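Local coordinates for 2-c-methyl-d-erythritol 4-phosphate cytidylyltransferase (Streptococcus pneumoniae, PDB 2VSH), which catalyses the transfer of the cytidylyl group of CTP to D-ribitol 5-phosphate, giving CDP-ribitol for teichoic acid precursors, at residues H1-I7 / E106-H112; A131-V137 / Q172-C176; D30-I35 / L65-L70; E48-V54 / R76-G82. All blocks are in the same frame, centred on the assembly; numbering follows the deposited sequence.

Contact 1: residues H1-I7 / E106-H112; sequences HMIYAGI and EDIVVTH
H1 packs ahead of the strand: its imidazole slants across the end of I108, CE1 lying 3.8 Å from I108 CD1, while its CB sits against the CB of E106. At M2 the backbone N donates to D107 OD1 over 2.8 Å, almost straight (171°), reaching the anti side of the carboxylate from 31° out of its plane. With CG beside its own backbone N (chi1 -66°), D107 brings OD1 toward the backbone of M2, just ahead of the strand, and its OD2 takes a bond from T104 N. From M2 O onward the ladder alternates between the strands: I108 N to M2 O, Y4 N to I108 O, V110 N to Y4 O, G6 N to V110 O and, more bent, H112 N to G6 O. I3 sends CG2 obliquely across to V110 CG2, 4.0 Å away, on the face that helix 121-133 covers through I128. Y4 goes to the other face, its ring edge near I108 O and its OH on a water at 2.6 Å. At G6 the methyl V109 CG2 comes to 3.7 Å from the backbone N, and I7 pairs with H112 at the end of the ladder. These are adjacent parallel strands at the middle of the GT-A-like nucleotidyltransferase sheet, leading toward the CTP-binding residues L8 and S114.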
loop_
_atom_site.group_PDB
_atom_site.type_symbol
_atom_site.label_atom_id
_atom_site.label_comp_id
_atom_site.label_asym_id
_atom_site.label_seq_id
_atom_site.Cartn_x
_atom_site.Cartn_y
_atom_site.Cartn_z
ATOM N N HIS A 1 -33.741 15.660 2.659
ATOM C CA HIS A 1 -32.906 15.096 3.762
ATOM C C HIS A 1 -31.635 15.921 3.924
ATOM O O HIS A 1 -31.286 16.730 3.054
ATOM C CB HIS A 1 -32.559 13.631 3.489
ATOM C CG HIS A 1 -31.859 13.409 2.185
ATOM N ND1 HIS A 1 -30.484 13.313 2.082
ATOM C CD2 HIS A 1 -32.340 13.268 0.929
ATOM C CE1 HIS A 1 -30.152 13.125 0.814
ATOM N NE2 HIS A 1 -31.260 13.093 0.096
ATOM N N MET A 2 -30.954 15.729 5.046
ATOM C CA MET A 2 -29.698 16.436 5.290
ATOM C C MET A 2 -28.485 15.620 4.866
ATOM O O MET A 2 -28.520 14.391 4.889
ATOM C CB MET A 2 -29.569 16.798 6.767
ATOM C CG MET A 2 -30.686 17.656 7.332
ATOM S SD MET A 2 -30.650 19.332 6.666
ATOM C CE MET A 2 -31.241 20.214 8.095
ATOM N N ILE A 3 -27.410 16.316 4.493
ATOM C CA ILE A 3 -26.125 15.691 4.244
ATOM C C ILE A 3 -25.096 16.401 5.121
ATOM O O ILE A 3 -24.973 17.631 5.086
ATOM C CB ILE A 3 -25.685 15.791 2.760
ATOM C CG1 ILE A 3 -26.724 15.165 1.831
ATOM C CG2 ILE A 3 -24.339 15.116 2.571
ATOM C CD1 ILE A 3 -26.592 15.601 0.370
ATOM N N TYR A 4 -24.382 15.620 5.921
ATOM C CA TYR A 4 -23.354 16.144 6.814
ATOM C C TYR A 4 -21.991 15.622 6.397
ATOM O O TYR A 4 -21.883 14.547 5.792
ATOM C CB TYR A 4 -23.657 15.724 8.259
ATOM C CG TYR A 4 -24.993 16.264 8.759
ATOM C CD1 TYR A 4 -26.164 15.508 8.653
ATOM C CD2 TYR A 4 -25.082 17.538 9.294
ATOM C CE1 TYR A 4 -27.408 16.018 9.110
ATOM C CE2 TYR A 4 -26.295 18.052 9.738
ATOM C CZ TYR A 4 -27.452 17.289 9.646
ATOM O OH TYR A 4 -28.643 17.815 10.080
ATOM N N ALA A 5 -20.946 16.388 6.701
ATOM C CA ALA A 5 -19.599 15.848 6.636
ATOM C C ALA A 5 -19.233 15.395 8.039
ATOM O O ALA A 5 -19.538 16.091 9.026
ATOM C CB ALA A 5 -18.597 16.875 6.116
ATOM N N GLY A 6 -18.604 14.217 8.116
ATOM C CA GLY A 6 -18.099 13.641 9.371
ATOM C C GLY A 6 -16.592 13.474 9.292
ATOM O O GLY A 6 -16.090 12.474 8.767
ATOM N N ILE A 7 -15.864 14.444 9.841
ATOM C CA ILE A 7 -14.400 14.460 9.754
ATOM C C ILE A 7 -13.773 13.743 10.961
ATOM O O ILE A 7 -13.948 14.171 12.125
ATOM C CB ILE A 7 -13.861 15.917 9.589
ATOM C CG1 ILE A 7 -14.561 16.639 8.416
ATOM C CG2 ILE A 7 -12.336 15.939 9.458
ATOM C CD1 ILE A 7 -14.434 15.958 7.032
ATOM N N GLU A 106 -33.305 9.187 6.346
ATOM C CA GLU A 106 -32.685 9.506 5.069
ATOM C C GLU A 106 -31.464 10.418 5.195
ATOM O O GLU A 106 -30.711 10.566 4.235
ATOM C CB GLU A 106 -33.703 10.048 4.047
ATOM C CG GLU A 106 -34.698 8.981 3.506
ATOM C CD GLU A 106 -33.999 7.701 2.996
ATOM O OE1 GLU A 106 -33.048 7.792 2.184
ATOM O OE2 GLU A 106 -34.398 6.591 3.416
ATOM N N ASP A 107 -31.245 10.985 6.381
ATOM C CA ASP A 107 -30.078 11.848 6.615
ATOM C C ASP A 107 -28.768 11.078 6.438
ATOM O O ASP A 107 -28.634 9.968 6.934
ATOM C CB ASP A 107 -30.117 12.486 8.007
ATOM C CG ASP A 107 -31.269 13.453 8.179
ATOM O OD1 ASP A 107 -31.736 14.033 7.174
ATOM O OD2 ASP A 107 -31.738 13.617 9.324
ATOM N N ILE A 108 -27.817 11.681 5.725
ATOM C CA ILE A 108 -26.585 11.014 5.310
ATOM C C ILE A 108 -25.346 11.679 5.946
ATOM O O ILE A 108 -25.347 12.885 6.189
ATOM C CB ILE A 108 -26.494 11.034 3.759
ATOM C CG1 ILE A 108 -27.384 9.946 3.153
ATOM C CG2 ILE A 108 -25.056 10.857 3.270
ATOM C CD1 ILE A 108 -27.792 10.251 1.713
ATOM N N VAL A 109 -24.312 10.890 6.252
ATOM C CA VAL A 109 -23.030 11.438 6.670
ATOM C C VAL A 109 -21.945 11.003 5.690
ATOM O O VAL A 109 -21.839 9.820 5.356
ATOM C CB VAL A 109 -22.641 11.097 8.157
ATOM C CG1 VAL A 109 -22.444 9.583 8.384
ATOM C CG2 VAL A 109 -21.387 11.864 8.593
ATOM N N VAL A 110 -21.184 11.974 5.205
ATOM C CA VAL A 110 -19.987 11.713 4.405
ATOM C C VAL A 110 -18.791 11.706 5.359
ATOM O O VAL A 110 -18.301 12.769 5.748
ATOM C CB VAL A 110 -19.802 12.776 3.265
ATOM C CG1 VAL A 110 -18.547 12.479 2.419
ATOM C CG2 VAL A 110 -21.023 12.828 2.341
ATOM N N THR A 111 -18.338 10.507 5.756
ATOM C CA THR A 111 -17.213 10.362 6.676
ATOM C C THR A 111 -15.875 10.371 5.938
ATOM O O THR A 111 -15.760 9.824 4.841
ATOM C CB THR A 111 -17.303 9.084 7.584
ATOM O OG1 THR A 111 -17.078 7.902 6.801
ATOM C CG2 THR A 111 -18.657 9.002 8.304
ATOM N N HIS A 112 -14.865 11.010 6.541
ATOM C CA HIS A 112 -13.595 11.223 5.856
ATOM C C HIS A 112 -12.473 11.459 6.868
ATOM O O HIS A 112 -12.674 12.155 7.867
ATOM C CB HIS A 112 -13.713 12.423 4.886
ATOM C CG HIS A 112 -12.505 12.630 4.025
ATOM N ND1 HIS A 112 -12.135 11.742 3.036
ATOM C CD2 HIS A 112 -11.572 13.615 4.017
ATOM C CE1 HIS A 112 -11.036 12.183 2.443
ATOM N NE2 HIS A 112 -10.665 13.308 3.030
HETATM O O HOH W 1 -30.206 16.039 11.175
#

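Contact 2: residues A131-V137 / Q172-C176; sequences AQNHDAV and QTFRC
R175 places CG beside its own backbone N (chi1 -74°) and then runs extended from CG to NE, which brings the guanidinium edge-on to the turn between helix 121-133 and strand 136-142. There NH1 donates to H134 O at 2.8 Å, in the carbonyl plane and close to the guanidinium plane as well. NH2 makes a bent, weak bond to A131 O, 2.6 Å long at only 126°. A water accepts from R175 N and NH1, while NE is held by a salt bridge to E106. Within the mixed sheet of this GT-A-like fold, strands 136-142 and 165-175 are antiparallel neighbours, and V137 and T173 form a hydrogen-bonded pair, V137 N to T173 O 2.8 Å and T173 N to V137 O 3.0 Å. T173 has CG2 anti to the backbone N, bringing it to 3.7 Å from A131 CB; its OG1 bonds N127. On the other face A136 CB meets F174 CB at 3.9 Å and lies at the ring edge.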
loop_
_atom_site.group_PDB
_atom_site.type_symbol
_atom_site.label_atom_id
_atom_site.label_comp_id
_atom_site.label_asym_id
_atom_site.label_seq_id
_atom_site.Cartn_x
_atom_site.Cartn_y
_atom_site.Cartn_z
ATOM N N ALA A 131 -24.729 7.424 -2.696
ATOM C CA ALA A 131 -25.495 7.122 -1.468
ATOM C C ALA A 131 -27.024 7.111 -1.672
ATOM O O ALA A 131 -27.758 6.493 -0.895
ATOM C CB ALA A 131 -25.100 8.067 -0.326
ATOM N N GLN A 132 -27.498 7.772 -2.730
ATOM C CA GLN A 132 -28.935 7.847 -3.007
ATOM C C GLN A 132 -29.516 6.484 -3.375
ATOM O O GLN A 132 -30.623 6.159 -2.966
ATOM C CB GLN A 132 -29.246 8.871 -4.107
ATOM C CG GLN A 132 -28.792 10.290 -3.761
ATOM C CD GLN A 132 -28.997 11.285 -4.904
ATOM O OE1 GLN A 132 -29.804 11.063 -5.821
ATOM N NE2 GLN A 132 -28.266 12.398 -4.847
ATOM N N ASN A 133 -28.766 5.678 -4.121
ATOM C CA ASN A 133 -29.288 4.379 -4.543
ATOM C C ASN A 133 -28.583 3.164 -3.943
ATOM O O ASN A 133 -28.815 2.033 -4.369
ATOM C CB ASN A 133 -29.353 4.293 -6.079
ATOM C CG ASN A 133 -28.529 5.377 -6.750
ATOM O OD1 ASN A 133 -27.373 5.623 -6.369
ATOM N ND2 ASN A 133 -29.123 6.054 -7.729
ATOM N N HIS A 134 -27.736 3.387 -2.944
ATOM C CA HIS A 134 -27.059 2.267 -2.300
ATOM C C HIS A 134 -27.090 2.389 -0.784
ATOM O O HIS A 134 -27.494 3.422 -0.251
ATOM C CB HIS A 134 -25.646 2.109 -2.855
ATOM C CG HIS A 134 -25.603 2.015 -4.352
ATOM N ND1 HIS A 134 -25.992 0.884 -5.040
ATOM C CD2 HIS A 134 -25.254 2.923 -5.293
ATOM C CE1 HIS A 134 -25.857 1.090 -6.341
ATOM N NE2 HIS A 134 -25.404 2.319 -6.520
ATOM N N ASP A 135 -26.711 1.323 -0.089
ATOM C CA ASP A 135 -26.715 1.341 1.377
ATOM C C ASP A 135 -25.550 2.174 1.892
ATOM O O ASP A 135 -25.699 2.945 2.857
ATOM C CB ASP A 135 -26.672 -0.079 1.930
ATOM C CG ASP A 135 -27.941 -0.844 1.626
ATOM O OD1 ASP A 135 -29.025 -0.278 1.832
ATOM O OD2 ASP A 135 -27.857 -1.998 1.194
ATOM N N ALA A 136 -24.407 2.037 1.226
ATOM C CA ALA A 136 -23.221 2.802 1.599
ATOM C C ALA A 136 -22.298 2.987 0.397
ATOM O O ALA A 136 -22.532 2.412 -0.664
ATOM C CB ALA A 136 -22.482 2.126 2.766
ATOM N N VAL A 137 -21.268 3.812 0.563
ATOM C CA VAL A 137 -20.302 4.080 -0.503
ATOM C C VAL A 137 -18.911 4.036 0.105
ATOM O O VAL A 137 -18.687 4.567 1.179
ATOM C CB VAL A 137 -20.519 5.496 -1.139
ATOM C CG1 VAL A 137 -19.614 5.682 -2.383
ATOM C CG2 VAL A 137 -21.969 5.711 -1.507
ATOM N N GLN A 172 -16.287 7.485 3.189
ATOM C CA GLN A 172 -17.206 6.380 3.332
ATOM C C GLN A 172 -18.529 7.010 3.750
ATOM O O GLN A 172 -18.597 7.746 4.743
ATOM C CB GLN A 172 -16.697 5.385 4.377
ATOM C CG GLN A 172 -15.338 4.815 4.033
ATOM C CD GLN A 172 -14.828 3.759 5.012
ATOM O OE1 GLN A 172 -14.206 2.785 4.600
ATOM N NE2 GLN A 172 -15.072 3.957 6.303
ATOM N N THR A 173 -19.574 6.734 2.975
ATOM C CA THR A 173 -20.815 7.501 3.043
ATOM C C THR A 173 -22.028 6.587 3.244
ATOM O O THR A 173 -22.141 5.531 2.623
ATOM C CB THR A 173 -20.974 8.371 1.761
ATOM O OG1 THR A 173 -19.839 9.241 1.659
ATOM C CG2 THR A 173 -22.262 9.208 1.784
ATOM N N PHE A 174 -22.930 7.002 4.131
ATOM C CA PHE A 174 -24.061 6.173 4.503
ATOM C C PHE A 174 -25.088 6.958 5.323
ATOM O O PHE A 174 -24.787 8.024 5.846
ATOM C CB PHE A 174 -23.570 4.915 5.273
ATOM C CG PHE A 174 -22.470 5.189 6.263
ATOM C CD1 PHE A 174 -22.731 5.865 7.449
ATOM C CD2 PHE A 174 -21.168 4.765 6.011
ATOM C CE1 PHE A 174 -21.700 6.128 8.355
ATOM C CE2 PHE A 174 -20.147 5.018 6.913
ATOM C CZ PHE A 174 -20.414 5.706 8.085
ATOM N N ARG A 175 -26.295 6.412 5.441
ATOM C CA ARG A 175 -27.337 7.016 6.277
ATOM C C ARG A 175 -26.924 6.870 7.728
ATOM O O ARG A 175 -26.456 5.807 8.144
ATOM C CB ARG A 175 -28.692 6.361 6.008
ATOM C CG ARG A 175 -29.298 6.775 4.667
ATOM C CD ARG A 175 -30.269 5.753 4.082
ATOM N NE ARG A 175 -30.478 6.097 2.676
ATOM C CZ ARG A 175 -29.735 5.666 1.653
ATOM N NH1 ARG A 175 -28.728 4.821 1.829
ATOM N NH2 ARG A 175 -30.009 6.088 0.433
ATOM N N CYS A 176 -27.033 7.965 8.477
ATOM C CA CYS A 176 -26.645 8.000 9.889
ATOM C C CYS A 176 -27.357 6.919 10.696
ATOM O O CYS A 176 -26.711 6.216 11.454
ATOM C CB CYS A 176 -26.986 9.363 10.491
ATOM S SG CYS A 176 -26.093 10.765 9.766
HETATM O O HOH W 2 -27.344 3.994 4.303
#

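Contact 3: residues D30-I35 / L65-L70; sequences DRPILI and LVDKYL
P32 presses its ring onto Y69 where two helices flanking the sheet of this Rossmann-like alpha/beta fold pack together: helix 33-42, with P32 at its N-cap position, and the last turn of helix 59-69. P32 CD stands over one face of the tyrosine, 3.8 Å from the centroid and 18° off the normal, a CH-pi contact; K68 CG lies over the opposite face. The proline's next corner, CG, fits against the branch point of L65, 3.9 Å from its CG. R31 slants past the tyrosine with its aliphatic part, CG coming to 3.3 Å from Y69 CD2, while its guanidinium departs to a salt bridge with E39. I35 crosses Y69 at about a right angle, CG2 resting 3.7 Å from Y69 CB, and its far end drops between L65 and L70. With CG1 beside the backbone N (chi1 -68°) and a second bend at chi2 (-58°), CD1 touches both sides of that hollow: the carbonyl oxygen of L65 and, tip to tip at 3.8 Å, CD1 of L70.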
loop_
_atom_site.group_PDB
_atom_site.type_symbol
_atom_site.label_atom_id
_atom_site.label_comp_id
_atom_site.label_asym_id
_atom_site.label_seq_id
_atom_site.Cartn_x
_atom_site.Cartn_y
_atom_site.Cartn_z
ATOM N N ASP A 30 0.825 26.556 4.897
ATOM C CA ASP A 30 0.711 27.580 5.932
ATOM C C ASP A 30 -0.509 27.391 6.856
ATOM O O ASP A 30 -0.840 28.271 7.658
ATOM C CB ASP A 30 0.760 28.976 5.293
ATOM C CG ASP A 30 2.127 29.284 4.648
ATOM O OD1 ASP A 30 3.115 29.531 5.387
ATOM O OD2 ASP A 30 2.215 29.282 3.394
ATOM N N ARG A 31 -1.132 26.215 6.770
ATOM C CA ARG A 31 -2.331 25.884 7.544
ATOM C C ARG A 31 -2.290 24.423 7.975
ATOM O O ARG A 31 -1.745 23.595 7.238
ATOM C CB ARG A 31 -3.579 26.131 6.690
ATOM C CG ARG A 31 -4.005 27.587 6.708
ATOM C CD ARG A 31 -4.620 28.082 5.406
ATOM N NE ARG A 31 -5.258 27.036 4.616
ATOM C CZ ARG A 31 -4.893 26.730 3.376
ATOM N NH1 ARG A 31 -3.896 27.386 2.790
ATOM N NH2 ARG A 31 -5.523 25.774 2.715
ATOM N N PRO A 32 -2.860 24.105 9.160
ATOM C CA PRO A 32 -2.877 22.722 9.649
ATOM C C PRO A 32 -3.581 21.798 8.677
ATOM O O PRO A 32 -4.569 22.193 8.034
ATOM C CB PRO A 32 -3.695 22.792 10.953
ATOM C CG PRO A 32 -3.645 24.219 11.376
ATOM C CD PRO A 32 -3.529 25.026 10.096
ATOM N N ILE A 33 -3.092 20.566 8.585
ATOM C CA ILE A 33 -3.710 19.568 7.712
ATOM C C ILE A 33 -5.222 19.499 7.911
ATOM O O ILE A 33 -5.989 19.468 6.925
ATOM C CB ILE A 33 -3.032 18.165 7.872
ATOM C CG1 ILE A 33 -1.598 18.223 7.318
ATOM C CG2 ILE A 33 -3.844 17.083 7.123
ATOM C CD1 ILE A 33 -0.658 17.085 7.773
ATOM N N LEU A 34 -5.663 19.491 9.173
ATOM C CA LEU A 34 -7.090 19.427 9.484
ATOM C C LEU A 34 -7.880 20.539 8.798
ATOM O O LEU A 34 -9.000 20.321 8.321
ATOM C CB LEU A 34 -7.327 19.498 11.004
ATOM C CG LEU A 34 -8.790 19.556 11.462
ATOM C CD1 LEU A 34 -9.604 18.301 11.052
ATOM C CD2 LEU A 34 -8.888 19.812 12.966
ATOM N N ILE A 35 -7.289 21.727 8.767
ATOM C CA ILE A 35 -7.926 22.905 8.161
ATOM C C ILE A 35 -8.088 22.747 6.642
ATOM O O ILE A 35 -9.160 23.051 6.103
ATOM C CB ILE A 35 -7.177 24.197 8.529
ATOM C CG1 ILE A 35 -7.337 24.501 10.033
ATOM C CG2 ILE A 35 -7.633 25.376 7.646
ATOM C CD1 ILE A 35 -8.817 24.651 10.528
ATOM N N LEU A 65 -8.336 26.605 16.124
ATOM C CA LEU A 65 -7.933 26.519 14.714
ATOM C C LEU A 65 -9.028 27.018 13.757
ATOM O O LEU A 65 -8.746 27.746 12.797
ATOM C CB LEU A 65 -7.547 25.083 14.370
ATOM C CG LEU A 65 -6.088 24.604 14.348
ATOM C CD1 LEU A 65 -5.078 25.456 15.145
ATOM C CD2 LEU A 65 -6.013 23.135 14.729
ATOM N N VAL A 66 -10.268 26.625 14.032
ATOM C CA VAL A 66 -11.443 27.113 13.288
ATOM C C VAL A 66 -11.603 28.625 13.434
ATOM O O VAL A 66 -11.781 29.332 12.437
ATOM C CB VAL A 66 -12.734 26.384 13.718
ATOM C CG1 VAL A 66 -13.989 27.055 13.117
ATOM C CG2 VAL A 66 -12.658 24.921 13.328
ATOM N N ASP A 67 -11.510 29.125 14.666
ATOM C CA ASP A 67 -11.571 30.564 14.909
ATOM C C ASP A 67 -10.499 31.293 14.121
ATOM O O ASP A 67 -10.751 32.355 13.545
ATOM C CB ASP A 67 -11.421 30.879 16.400
ATOM C CG ASP A 67 -12.679 30.599 17.193
ATOM O OD1 ASP A 67 -13.741 30.362 16.581
ATOM O OD2 ASP A 67 -12.613 30.625 18.444
ATOM N N LYS A 68 -9.300 30.712 14.099
ATOM C CA LYS A 68 -8.129 31.345 13.502
ATOM C C LYS A 68 -8.109 31.231 11.979
ATOM O O LYS A 68 -7.811 32.205 11.286
ATOM C CB LYS A 68 -6.843 30.721 14.052
ATOM C CG LYS A 68 -5.568 31.459 13.619
ATOM C CD LYS A 68 -4.308 30.773 14.121
ATOM C CE LYS A 68 -3.121 31.725 14.149
ATOM N NZ LYS A 68 -2.857 32.368 12.832
ATOM N N TYR A 69 -8.400 30.034 11.467
ATOM C CA TYR A 69 -8.210 29.756 10.044
ATOM C C TYR A 69 -9.486 29.818 9.213
ATOM O O TYR A 69 -9.421 30.057 8.012
ATOM C CB TYR A 69 -7.471 28.412 9.826
ATOM C CG TYR A 69 -6.022 28.483 10.231
ATOM C CD1 TYR A 69 -5.593 27.999 11.469
ATOM C CD2 TYR A 69 -5.080 29.091 9.394
ATOM C CE1 TYR A 69 -4.243 28.096 11.844
ATOM C CE2 TYR A 69 -3.751 29.196 9.756
ATOM C CZ TYR A 69 -3.332 28.682 10.972
ATOM O OH TYR A 69 -2.011 28.815 11.321
ATOM N N LEU A 70 -10.636 29.617 9.853
ATOM C CA LEU A 70 -11.914 29.532 9.143
ATOM C C LEU A 70 -13.045 30.297 9.851
ATOM O O LEU A 70 -14.145 29.766 9.990
ATOM C CB LEU A 70 -12.301 28.061 8.979
ATOM C CG LEU A 70 -11.398 27.146 8.148
ATOM C CD1 LEU A 70 -11.786 25.714 8.405
ATOM C CD2 LEU A 70 -11.485 27.458 6.660
#

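Contact 4: residues E48-V54 / R76-G82; sequences EKIVVGV and RIIITKG
V52 and I79 run alongside each other on one face, the isoleucine folding CD1 back (chi2 -64°) until it is 3.7 Å from V52 CB. On that face I77 CG2 reaches V52 CG2 at 4.0 Å and I50 continues the apolar row; V54 joins through its CG2 against I79 CG2. V51, I78 and T80 occupy the other face, V51 CG1 meeting T80 CG2 at a slant. At its start K49 CG lies 4.1 Å from I78 CD1, and K49 NZ goes on to E75 O. R76, bent at chi2 and chi3, gives E48 O a weak bond of 3.3 Å from NH2. Six backbone hydrogen bonds of a parallel ladder join the strands, the last, G82 N to V54 O, 2.6 Å long and rising 46° above the carbonyl plane. The segments form a beta-alpha-beta crossover through helix 59-69. Strand 77-81 is outermost within the chain; helix 33-42 covers I50, V52 and I77, helix 86-100 covers V51 and T80, and strand 3-9 pairs along the other side of strand 50-54.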
loop_
_atom_site.group_PDB
_atom_site.type_symbol
_atom_site.label_atom_id
_atom_site.label_comp_id
_atom_site.label_asym_id
_atom_site.label_seq_id
_atom_site.Cartn_x
_atom_site.Cartn_y
_atom_site.Cartn_z
ATOM N N GLU A 48 -24.920 20.343 5.057
ATOM C CA GLU A 48 -25.555 21.119 6.122
ATOM C C GLU A 48 -24.543 21.574 7.190
ATOM O O GLU A 48 -24.391 22.768 7.431
ATOM C CB GLU A 48 -26.693 20.299 6.749
ATOM C CG GLU A 48 -27.436 20.981 7.888
ATOM C CD GLU A 48 -28.276 22.196 7.493
ATOM O OE1 GLU A 48 -28.918 22.762 8.413
ATOM O OE2 GLU A 48 -28.324 22.591 6.304
ATOM N N LYS A 49 -23.866 20.628 7.835
ATOM C CA LYS A 49 -22.837 20.955 8.832
ATOM C C LYS A 49 -21.634 20.093 8.579
ATOM O O LYS A 49 -21.759 19.012 8.022
ATOM C CB LYS A 49 -23.323 20.684 10.263
ATOM C CG LYS A 49 -24.416 21.594 10.773
ATOM C CD LYS A 49 -23.963 23.035 10.857
ATOM C CE LYS A 49 -24.955 23.881 11.629
ATOM N NZ LYS A 49 -24.927 25.283 11.147
ATOM N N ILE A 50 -20.477 20.558 9.046
ATOM C CA ILE A 50 -19.248 19.785 9.025
ATOM C C ILE A 50 -18.905 19.434 10.464
ATOM O O ILE A 50 -18.603 20.313 11.271
ATOM C CB ILE A 50 -18.089 20.584 8.373
ATOM C CG1 ILE A 50 -18.443 20.864 6.911
ATOM C CG2 ILE A 50 -16.803 19.784 8.453
ATOM C CD1 ILE A 50 -17.746 22.083 6.337
ATOM N N VAL A 51 -19.025 18.153 10.788
ATOM C CA VAL A 51 -18.916 17.703 12.169
ATOM C C VAL A 51 -17.572 17.003 12.299
ATOM O O VAL A 51 -17.299 16.036 11.587
ATOM C CB VAL A 51 -20.076 16.752 12.579
ATOM C CG1 VAL A 51 -20.015 16.453 14.070
ATOM C CG2 VAL A 51 -21.440 17.357 12.198
ATOM N N VAL A 52 -16.730 17.531 13.181
ATOM C CA VAL A 52 -15.358 17.047 13.338
ATOM C C VAL A 52 -15.179 16.340 14.686
ATOM O O VAL A 52 -15.355 16.944 15.747
ATOM C CB VAL A 52 -14.329 18.206 13.242
ATOM C CG1 VAL A 52 -12.918 17.652 12.998
ATOM C CG2 VAL A 52 -14.710 19.196 12.133
ATOM N N GLY A 53 -14.797 15.068 14.629
ATOM C CA GLY A 53 -14.550 14.274 15.830
ATOM C C GLY A 53 -13.089 14.360 16.214
ATOM O O GLY A 53 -12.229 13.901 15.487
ATOM N N VAL A 54 -12.817 14.946 17.369
ATOM C CA VAL A 54 -11.446 15.136 17.846
ATOM C C VAL A 54 -11.302 14.482 19.221
ATOM O O VAL A 54 -12.270 14.382 19.975
ATOM C CB VAL A 54 -11.100 16.663 17.902
ATOM C CG1 VAL A 54 -9.811 16.912 18.596
ATOM C CG2 VAL A 54 -11.014 17.246 16.492
ATOM N N ARG A 76 -20.847 26.776 10.559
ATOM C CA ARG A 76 -20.999 25.583 9.726
ATOM C C ARG A 76 -20.267 24.371 10.309
ATOM O O ARG A 76 -20.471 23.242 9.857
ATOM C CB ARG A 76 -20.436 25.843 8.321
ATOM C CG ARG A 76 -20.911 27.142 7.637
ATOM C CD ARG A 76 -22.234 26.992 6.841
ATOM N NE ARG A 76 -22.511 25.630 6.385
ATOM C CZ ARG A 76 -21.892 24.996 5.387
ATOM N NH1 ARG A 76 -20.911 25.566 4.681
ATOM N NH2 ARG A 76 -22.261 23.765 5.092
ATOM N N ILE A 77 -19.391 24.615 11.284
ATOM C CA ILE A 77 -18.509 23.579 11.807
ATOM C C ILE A 77 -18.863 23.261 13.256
ATOM O O ILE A 77 -19.045 24.170 14.057
ATOM C CB ILE A 77 -17.026 23.985 11.684
ATOM C CG1 ILE A 77 -16.676 24.195 10.200
ATOM C CG2 ILE A 77 -16.120 22.920 12.330
ATOM C CD1 ILE A 77 -15.486 25.082 9.926
ATOM N N ILE A 78 -18.995 21.969 13.560
ATOM C CA ILE A 78 -19.212 21.489 14.927
ATOM C C ILE A 78 -18.023 20.611 15.296
ATOM O O ILE A 78 -17.773 19.601 14.644
ATOM C CB ILE A 78 -20.565 20.705 15.081
ATOM C CG1 ILE A 78 -21.762 21.642 14.870
ATOM C CG2 ILE A 78 -20.662 20.036 16.448
ATOM C CD1 ILE A 78 -23.116 20.919 14.615
ATOM N N ILE A 79 -17.269 21.038 16.309
ATOM C CA ILE A 79 -16.243 20.194 16.928
ATOM C C ILE A 79 -16.869 19.360 18.046
ATOM O O ILE A 79 -17.548 19.898 18.925
ATOM C CB ILE A 79 -15.053 21.025 17.500
ATOM C CG1 ILE A 79 -14.518 22.022 16.456
ATOM C CG2 ILE A 79 -13.922 20.094 17.991
ATOM C CD1 ILE A 79 -13.905 21.383 15.178
ATOM N N THR A 80 -16.643 18.050 18.013
ATOM C CA THR A 80 -17.161 17.165 19.067
ATOM C C THR A 80 -16.116 16.136 19.494
ATOM O O THR A 80 -15.149 15.884 18.769
ATOM C CB THR A 80 -18.521 16.504 18.673
ATOM O OG1 THR A 80 -19.165 15.974 19.842
ATOM C CG2 THR A 80 -18.340 15.399 17.618
ATOM N N LYS A 81 -16.290 15.585 20.692
ATOM C CA LYS A 81 -15.392 14.568 21.208
ATOM C C LYS A 81 -15.516 13.268 20.419
ATOM O O LYS A 81 -16.598 12.690 20.334
ATOM C CB LYS A 81 -15.659 14.320 22.693
ATOM C CG LYS A 81 -14.639 13.426 23.361
ATOM C CD LYS A 81 -14.910 13.300 24.848
ATOM C CE LYS A 81 -14.038 12.205 25.453
ATOM N NZ LYS A 81 -14.196 12.093 26.931
ATOM N N GLY A 82 -14.404 12.838 19.825
ATOM C CA GLY A 82 -14.332 11.545 19.156
ATOM C C GLY A 82 -14.187 10.400 20.156
ATOM O O GLY A 82 -14.310 10.588 21.371
#

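Contacts 1, 2 and 4 are cut from one mixed sheet, ordered 77-81, 50-54, 3-9, 108-113, 165-175, 136-142, 208-212, so contact 1 lies between the other two. Its centre is about 9 Å from that of contact 2 and about 11 Å from that of contact 4; backbone bonds I3 O to E48 N and V109 N to F174 O carry it into both. Contact 3 lies off the sheet, about 14 Å from contact 4 between centres, with V66 and L70 packed on I77, and about 29 Å from contact 2. Contacts 3 and 4 interleave inside the loop closed by contact 1, and contact 2 follows. Strand 3-9 thus joins the chain's start to its middle beside the CTP-binding residues.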